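Local atomic coordinates of tryptophan synthase alpha chain (Chlamydia trachomatis, PDB entry 6V82), a protein that probably cleaves indoleglycerol phosphate to indole and glyceraldehyde 3-phosphate as the alpha subunit of tryptophan synthase, in the last step of tryptophan biosynthesis. Residues Ile79-Arg84 and Lys113-Asn118; Ile152-Thr157 and Leu172-Cys177. One frame throughout, in Å; residues are numbered along the deposited sequence.

Contact 1. Residues Ile79-Arg84 and Lys113-Asn118; sequences IVEGIR and KDAGIN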
loop_
_atom_site.group_PDB
_atom_site.type_symbol
_atom_site.label_atom_id
_atom_site.label_comp_id
_atom_site.label_asym_id
_atom_site.label_seq_id
_atom_site.Cartn_x
_atom_site.Cartn_y
_atom_site.Cartn_z
ATOM N N ILE A 79 -1.999 -51.151 -17.373
ATOM C CA ILE A 79 -3.415 -51.190 -17.031
ATOM C C ILE A 79 -4.228 -51.714 -18.205
ATOM O O ILE A 79 -5.066 -52.611 -18.052
ATOM C CB ILE A 79 -3.896 -49.796 -16.603
ATOM C CG1 ILE A 79 -3.355 -49.461 -15.219
ATOM C CG2 ILE A 79 -5.421 -49.734 -16.638
ATOM C CD1 ILE A 79 -3.560 -48.038 -14.852
ATOM N N VAL A 80 -3.998 -51.147 -19.394
ATOM C CA VAL A 80 -4.735 -51.582 -20.574
ATOM C C VAL A 80 -4.454 -53.045 -20.867
ATOM O O VAL A 80 -5.361 -53.803 -21.226
ATOM C CB VAL A 80 -4.392 -50.693 -21.780
ATOM C CG1 VAL A 80 -5.060 -51.249 -23.046
ATOM C CG2 VAL A 80 -4.829 -49.269 -21.510
ATOM N N GLU A 81 -3.200 -53.475 -20.709
ATOM C CA GLU A 81 -2.897 -54.886 -20.928
ATOM C C GLU A 81 -3.545 -55.776 -19.871
ATOM O O GLU A 81 -3.949 -56.898 -20.182
ATOM C CB GLU A 81 -1.387 -55.099 -20.973
ATOM C CG GLU A 81 -0.755 -54.491 -22.218
ATOM C CD GLU A 81 0.757 -54.416 -22.137
ATOM O OE1 GLU A 81 1.320 -55.080 -21.247
ATOM O OE2 GLU A 81 1.376 -53.692 -22.953
ATOM N N GLY A 82 -3.675 -55.289 -18.634
ATOM C CA GLY A 82 -4.366 -56.063 -17.615
ATOM C C GLY A 82 -5.849 -56.216 -17.898
ATOM O O GLY A 82 -6.437 -57.265 -17.618
ATOM N N ILE A 83 -6.474 -55.173 -18.458
ATOM C CA ILE A 83 -7.874 -55.265 -18.875
ATOM C C ILE A 83 -8.024 -56.244 -20.033
ATOM O O ILE A 83 -8.949 -57.068 -20.051
ATOM C CB ILE A 83 -8.412 -53.870 -19.254
ATOM C CG1 ILE A 83 -8.458 -52.963 -18.025
ATOM C CG2 ILE A 83 -9.773 -53.983 -19.917
ATOM C CD1 ILE A 83 -8.660 -51.512 -18.374
ATOM N N ARG A 84 -7.123 -56.171 -21.020
ATOM C CA ARG A 84 -7.232 -57.053 -22.182
ATOM C C ARG A 84 -6.911 -58.500 -21.848
ATOM O O ARG A 84 -7.344 -59.393 -22.577
ATOM C CB ARG A 84 -6.328 -56.574 -23.319
ATOM C CG ARG A 84 -6.936 -55.450 -24.144
ATOM C CD ARG A 84 -7.985 -55.974 -25.106
ATOM N NE ARG A 84 -8.621 -54.874 -25.833
ATOM C CZ ARG A 84 -9.820 -54.360 -25.550
ATOM N NH1 ARG A 84 -10.561 -54.849 -24.557
ATOM N NH2 ARG A 84 -10.284 -53.359 -26.282
ATOM N N LYS A 113 -2.431 -48.847 -29.215
ATOM C CA LYS A 113 -3.266 -49.700 -30.049
ATOM C C LYS A 113 -2.973 -51.168 -29.786
ATOM O O LYS A 113 -3.891 -51.978 -29.608
ATOM C CB LYS A 113 -3.040 -49.363 -31.522
ATOM C CG LYS A 113 -3.686 -50.343 -32.475
ATOM C CD LYS A 113 -4.732 -49.683 -33.366
ATOM C CE LYS A 113 -5.679 -50.707 -33.969
ATOM N NZ LYS A 113 -6.527 -51.284 -32.876
ATOM N N ASP A 114 -1.687 -51.526 -29.743
ATOM C CA ASP A 114 -1.305 -52.911 -29.485
ATOM C C ASP A 114 -1.725 -53.364 -28.096
ATOM O O ASP A 114 -2.032 -54.541 -27.903
ATOM C CB ASP A 114 0.199 -53.083 -29.662
ATOM C CG ASP A 114 0.632 -52.926 -31.113
ATOM O OD1 ASP A 114 -0.255 -52.771 -31.988
ATOM O OD2 ASP A 114 1.858 -52.949 -31.381
ATOM N N ALA A 115 -1.772 -52.450 -27.120
ATOM C CA ALA A 115 -2.133 -52.870 -25.771
ATOM C C ALA A 115 -3.625 -53.170 -25.654
ATOM O O ALA A 115 -4.031 -53.961 -24.791
ATOM C CB ALA A 115 -1.713 -51.805 -24.762
ATOM N N GLY A 116 -4.449 -52.569 -26.515
ATOM C CA GLY A 116 -5.878 -52.756 -26.416
ATOM C C GLY A 116 -6.726 -51.510 -26.613
ATOM O O GLY A 116 -7.954 -51.629 -26.664
ATOM N N ILE A 117 -6.123 -50.318 -26.722
ATOM C CA ILE A 117 -6.921 -49.101 -26.899
ATOM C C ILE A 117 -7.512 -49.081 -28.305
ATOM O O ILE A 117 -6.847 -49.456 -29.278
ATOM C CB ILE A 117 -6.077 -47.839 -26.646
ATOM C CG1 ILE A 117 -5.631 -47.736 -25.175
ATOM C CG2 ILE A 117 -6.845 -46.593 -27.085
ATOM C CD1 ILE A 117 -6.777 -47.742 -24.158
ATOM N N ASN A 118 -8.769 -48.642 -28.422
ATOM C CA ASN A 118 -9.453 -48.580 -29.708
ATOM C C ASN A 118 -9.795 -47.174 -30.154
ATOM O O ASN A 118 -9.864 -46.919 -31.358
ATOM C CB ASN A 118 -10.749 -49.395 -29.664
ATOM C CG ASN A 118 -10.525 -50.796 -29.140
ATOM O OD1 ASN A 118 -10.973 -51.130 -28.043
ATOM N ND2 ASN A 118 -9.796 -51.619 -29.908
HETATM O O HOH W 1 -8.532 -54.129 -29.062
#

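Contact 2. Residues Ile152-Thr157 and Leu172-Cys177; sequences ISAGTT and LYYIPC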
loop_
_atom_site.group_PDB
_atom_site.type_symbol
_atom_site.label_atom_id
_atom_site.label_comp_id
_atom_site.label_asym_id
_atom_site.label_seq_id
_atom_site.Cartn_x
_atom_site.Cartn_y
_atom_site.Cartn_z
ATOM N N ILE A 152 -19.094 -32.689 -30.659
ATOM C CA ILE A 152 -19.749 -31.623 -31.400
ATOM C C ILE A 152 -20.875 -31.047 -30.561
ATOM O O ILE A 152 -21.427 -31.697 -29.672
ATOM C CB ILE A 152 -20.290 -32.078 -32.770
ATOM C CG1 ILE A 152 -21.353 -33.150 -32.603
ATOM C CG2 ILE A 152 -19.166 -32.602 -33.641
ATOM C CD1 ILE A 152 -21.553 -33.963 -33.856
ATOM N N SER A 153 -21.199 -29.801 -30.862
ATOM C CA SER A 153 -22.240 -29.040 -30.201
ATOM C C SER A 153 -23.241 -28.575 -31.253
ATOM O O SER A 153 -23.006 -28.697 -32.461
ATOM C CB SER A 153 -21.634 -27.847 -29.444
ATOM O OG SER A 153 -22.562 -27.300 -28.523
ATOM N N ALA A 154 -24.380 -28.047 -30.792
ATOM C CA ALA A 154 -25.352 -27.499 -31.731
ATOM C C ALA A 154 -24.741 -26.368 -32.549
ATOM O O ALA A 154 -24.934 -26.291 -33.769
ATOM C CB ALA A 154 -26.592 -27.017 -30.988
ATOM N N GLY A 155 -23.979 -25.496 -31.899
ATOM C CA GLY A 155 -23.347 -24.392 -32.579
ATOM C C GLY A 155 -22.087 -24.729 -33.338
ATOM O O GLY A 155 -21.325 -23.818 -33.671
ATOM N N THR A 156 -21.830 -26.005 -33.618
ATOM C CA THR A 156 -20.666 -26.361 -34.413
ATOM C C THR A 156 -20.737 -25.677 -35.776
ATOM O O THR A 156 -21.717 -25.831 -36.519
ATOM C CB THR A 156 -20.565 -27.877 -34.563
ATOM O OG1 THR A 156 -20.042 -28.442 -33.352
ATOM C CG2 THR A 156 -19.632 -28.241 -35.704
ATOM N N THR A 157 -19.712 -24.883 -36.078
ATOM C CA THR A 157 -19.684 -24.174 -37.345
ATOM C C THR A 157 -19.571 -25.181 -38.490
ATOM O O THR A 157 -18.941 -26.237 -38.333
ATOM C CB THR A 157 -18.521 -23.164 -37.392
ATOM O OG1 THR A 157 -17.346 -23.779 -37.933
ATOM C CG2 THR A 157 -18.197 -22.635 -35.999
ATOM N N LEU A 172 -19.524 -40.273 -32.310
ATOM C CA LEU A 172 -19.382 -38.864 -31.964
ATOM C C LEU A 172 -20.082 -38.590 -30.648
ATOM O O LEU A 172 -21.228 -39.007 -30.447
ATOM C CB LEU A 172 -19.977 -37.960 -33.036
ATOM C CG LEU A 172 -19.038 -37.537 -34.149
ATOM C CD1 LEU A 172 -19.841 -36.806 -35.207
ATOM C CD2 LEU A 172 -17.941 -36.650 -33.591
ATOM N N TYR A 173 -19.399 -37.886 -29.762
ATOM C CA TYR A 173 -20.060 -37.328 -28.603
ATOM C C TYR A 173 -20.774 -36.042 -28.993
ATOM O O TYR A 173 -20.293 -35.265 -29.822
ATOM C CB TYR A 173 -19.061 -37.044 -27.497
ATOM C CG TYR A 173 -18.680 -38.229 -26.656
ATOM C CD1 TYR A 173 -19.641 -38.954 -25.975
ATOM C CD2 TYR A 173 -17.347 -38.586 -26.494
ATOM C CE1 TYR A 173 -19.292 -40.022 -25.181
ATOM C CE2 TYR A 173 -16.986 -39.645 -25.697
ATOM C CZ TYR A 173 -17.964 -40.362 -25.042
ATOM O OH TYR A 173 -17.615 -41.429 -24.248
ATOM N N TYR A 174 -21.929 -35.823 -28.376
ATOM C CA TYR A 174 -22.762 -34.662 -28.641
ATOM C C TYR A 174 -23.095 -33.992 -27.319
ATOM O O TYR A 174 -23.502 -34.667 -26.369
ATOM C CB TYR A 174 -24.036 -35.075 -29.374
ATOM C CG TYR A 174 -24.807 -33.914 -29.904
ATOM C CD1 TYR A 174 -25.784 -33.304 -29.132
ATOM C CD2 TYR A 174 -24.552 -33.408 -31.171
ATOM C CE1 TYR A 174 -26.494 -32.229 -29.601
ATOM C CE2 TYR A 174 -25.263 -32.324 -31.659
ATOM C CZ TYR A 174 -26.238 -31.738 -30.863
ATOM O OH TYR A 174 -26.963 -30.655 -31.315
ATOM N N ILE A 175 -22.904 -32.676 -27.249
ATOM C CA ILE A 175 -23.226 -31.904 -26.048
ATOM C C ILE A 175 -24.396 -30.980 -26.355
ATOM O O ILE A 175 -24.178 -29.859 -26.831
ATOM C CB ILE A 175 -22.032 -31.075 -25.554
ATOM C CG1 ILE A 175 -20.716 -31.804 -25.800
ATOM C CG2 ILE A 175 -22.197 -30.757 -24.083
ATOM C CD1 ILE A 175 -19.510 -30.947 -25.515
ATOM N N PRO A 176 -25.632 -31.390 -26.106
ATOM C CA PRO A 176 -26.783 -30.567 -26.497
ATOM C C PRO A 176 -27.039 -29.426 -25.517
ATOM O O PRO A 176 -26.406 -29.316 -24.465
ATOM C CB PRO A 176 -27.943 -31.568 -26.506
ATOM C CG PRO A 176 -27.532 -32.620 -25.532
ATOM C CD PRO A 176 -26.032 -32.707 -25.582
ATOM N N CYS A 177 -27.988 -28.570 -25.903
ATOM C CA CYS A 177 -28.423 -27.399 -25.133
ATOM C C CYS A 177 -28.453 -27.631 -23.627
ATOM O O CYS A 177 -29.524 -27.803 -23.045
ATOM C CB CYS A 177 -29.820 -26.956 -25.592
ATOM S SG CYS A 177 -29.873 -25.682 -26.880
#

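Contact 1. Residues Ile79-Arg84 and Lys113-Asn118
Ala115, Val80 and Arg84 carry this contact, in which the last turns of helix 73-84 lie against the C-terminal end of helix 106-115. The backbones come nearest where the CA atoms of Glu81 and Ala115 are 5.3 Å apart, a close approach consistent with the small side chain of Ala115. The methyl of Ala115, CB, is met by Val80 CG1 at 3.8 Å and, at the same distance, by Glu81 CG. With CG1 anti to its backbone N (chi1 174°), Val80 also lays CG1 against the carbonyl group of Ala115, 3.4 Å from its O. The other valine branch, CG2, meets Ile117 CD1 at 3.6 Å, the two side chains crossing at about a right angle. Helix 106-115 closes in a Schellman motif, with Gly116 the first residue to leave helical angles at a positive phi of 138°. Gly116 has no side chain, and Arg84 CG lies 3.7 Å from its CA. The arginine bends at chi2 (-77°), which places CD; farther out, its guanidinium reaches Gly116 O. NH2 donates to Gly116 O at 2.9 Å, but this bond is weak because it is strongly bent, and the acceptor stands obliquely to the guanidinium plane. Asn118 brings OD1 to the edge of the same group, 2.9 Å from NH2, and its ND2 donates to a water that also accepts a weak bond from Arg84 NE. Stronger partners fix both polar ends: Arg84 NH1 bonds to Val90 O and Asn87 O, and Asn118 OD1 accepts from Leu92 N. Leu92, on strand 92-96, also touches Val80, Arg84 and Ile117. The arrangement is that of neighbouring outer helices in a TIM barrel, with Gly116 leading from helix 106-115 into strand 119-122.

Contact 2. Residues Ile152-Thr157 and Leu172-Cys177
Ile152 and Tyr174 pair in parallel within the beta-alpha-beta unit made by strand 147-153, helix 158-167 and strand 172-175, so the contact is a rung between adjacent strands of the TIM barrel. Ile152 bonds to the residues before and after its partner, which establishes the parallel register. Its N donates to Tyr173 O at 3.0 Å with an N-H...O angle of 163°, and its O accepts from Ile175 N, also at 3.0 Å and nearly along the C=O axis. The same carbonyl takes a CA-H...O contact from Tyr174 CA at 3.4 Å. Ile152 CG1 stands between the backbone N and the carbonyl carbon (chi1 62°), the crowded position, and lies 3.5 Å from Tyr174 CD2. Beyond it, CD1 reaches Leu172 CD1 at 3.6 Å. Val194 of helix 187-198 touches both Ile152 and Tyr174 on this face. Farther along, the Tyr174 hydroxyl lies 3.6 Å from Ala154 CA. Ser153 to Thr156 form a type I turn, and Thr156 OG1 accepts from Ser153 N at 3.1 Å. Ser153 OG gives Ile175 O a weak bond, and both residues pack against another protein chain. The chemistry implies that the strands are joined firmly at Ile152, where two nearly straight backbone bonds combine with apolar side-chain contacts.

Contact 1 and contact 2 lie on opposite sides of the chain's centre, their own centres 29 Å apart and their nearest atoms about 11 Å apart. They follow in series along the chain: the first joins outer helices, the second neighbouring strands. Strand 119-122, which follows residues 113-118, is next to strand 147-153 in the sheet. Their distances from Glu44, a predicted proton acceptor, differ. The side chain of Tyr173 is about 3 Å from that of Glu44, and its OH is hydrogen-bonded to Glu44 OE2, whereas the side chain of Ile117 is about 9 Å from it. Asp55, the other predicted acceptor, is about 10 Å from Tyr173, side chain to side chain.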